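Endo-beta-mannanase (Opitutaceae bacterium TAV5, PDB 7BOB) hydrolyses beta-1,4-linked mannosides as an exo-acting, homotrimeric mannosidase of glycoside hydrolase family 5, active in the termite hindgut. Local coordinates at the interface of chains A and B. Residues are numbered along the deposited sequence; one frame, centred on the assembly and turned at random. Chains: chain A/B, Endo-beta-mannanase.

The interface of chains A and B. Residues chain A 478-479; chain B 330-334.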
# COMPACT_ATOMS: atom_id res chain seq x y z
N VAL A 478 3.20 -14.74 20.16
CA VAL A 478 4.12 -15.43 19.26
C VAL A 478 5.34 -15.94 20.03
O VAL A 478 5.94 -16.95 19.65
CB VAL A 478 4.50 -14.51 18.08
CG1 VAL A 478 5.73 -15.04 17.32
CG2 VAL A 478 3.31 -14.41 17.12
N ASN A 479 5.69 -15.31 21.15
CA ASN A 479 6.80 -15.79 21.95
C ASN A 479 6.35 -16.30 23.31
O ASN A 479 7.15 -16.32 24.26
CB ASN A 479 7.85 -14.69 22.10
CG ASN A 479 8.63 -14.48 20.81
OD1 ASN A 479 9.43 -15.33 20.43
ND2 ASN A 479 8.35 -13.38 20.11
N ILE B 330 14.15 -18.76 18.73
CA ILE B 330 14.36 -17.64 19.63
C ILE B 330 13.39 -16.50 19.32
O ILE B 330 12.84 -15.89 20.23
CB ILE B 330 15.83 -17.15 19.55
CG1 ILE B 330 16.78 -18.20 20.12
CG2 ILE B 330 15.99 -15.81 20.26
CD1 ILE B 330 18.25 -17.93 19.76
N LYS B 331 13.17 -16.20 18.04
CA LYS B 331 12.29 -15.09 17.68
C LYS B 331 10.82 -15.50 17.64
O LYS B 331 9.94 -14.64 17.80
CB LYS B 331 12.70 -14.52 16.33
CG LYS B 331 12.39 -15.47 15.18
CD LYS B 331 12.68 -14.83 13.80
CE LYS B 331 12.01 -15.61 12.70
NZ LYS B 331 11.94 -14.84 11.43
N ASN B 332 10.51 -16.76 17.36
CA ASN B 332 9.12 -17.26 17.40
C ASN B 332 9.06 -18.39 18.42
O ASN B 332 8.99 -19.57 18.05
CB ASN B 332 8.63 -17.75 16.04
CG ASN B 332 8.44 -16.64 15.03
OD1 ASN B 332 8.60 -15.45 15.34
ND2 ASN B 332 8.07 -17.01 13.81
N ASN B 333 9.10 -18.05 19.70
CA ASN B 333 9.26 -19.11 20.70
C ASN B 333 8.03 -20.01 20.83
O ASN B 333 8.16 -21.09 21.40
CB ASN B 333 9.65 -18.51 22.04
CG ASN B 333 10.27 -19.54 22.99
OD1 ASN B 333 9.89 -19.61 24.16
ND2 ASN B 333 11.21 -20.34 22.49
N PHE B 334 6.88 -19.63 20.28
CA PHE B 334 5.76 -20.57 20.29
C PHE B 334 6.15 -21.86 19.59
O PHE B 334 5.60 -22.93 19.87
CB PHE B 334 4.51 -19.96 19.64
CG PHE B 334 4.52 -19.99 18.12
CD1 PHE B 334 4.99 -18.90 17.39
CD2 PHE B 334 4.05 -21.09 17.43
CE1 PHE B 334 4.99 -18.93 15.97
CE2 PHE B 334 4.05 -21.12 16.01
CZ PHE B 334 4.54 -20.03 15.29
O HOH W 1 8.34 -18.11 25.88
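The B:Phe334 ring meets chain A by its edge rather than over a face: the carbonyl oxygen of A:Val478 lies in the ring plane beside CD1. With CG lodged between its own N and C (chi1 80°), the ring is placed beside the A:Val478 peptide. A second flat group is the side-chain amide of A:Asn479. B:Asn333 N gives a hydrogen bond to A:Asn479 OD1 (2.8 Å), coming from above the amide plane, 41° out of it. B:Lys331 O lies close to that plane, off the edge between OD1 and ND2, but the ND2 bond to it is weak. A:Asn479 OD1 and B:Lys331 O, both acceptors, crowd each other, so the detail here is doubtful. Replacing A:Asn479 with a leucine would probably leave the B:Asn333 N-H without its acceptor.

The A:Val478 carbonyl takes the backbone N-H of B:Phe334 in a fairly straight hydrogen bond (N to O 2.9 Å, 154° at the hydrogen). A:Val478 CG1 reaches 3.9 Å from B:Phe334 CD1 and also rests against the B:Asn332 amide, its OD1 3.5 Å from CG1; the valine and this asparagine run alongside each other in the same direction.

The bonds from B:Asn333 N and B:Phe334 N thus cap the start of 3-10 helix 333-337 from the neighbouring subunit, at a join of the homotrimer. Water 1 adds a bridge, 2.7 Å from the A:Asn479 backbone O and 2.8 Å from the side-chain OD1 of B:Asn333.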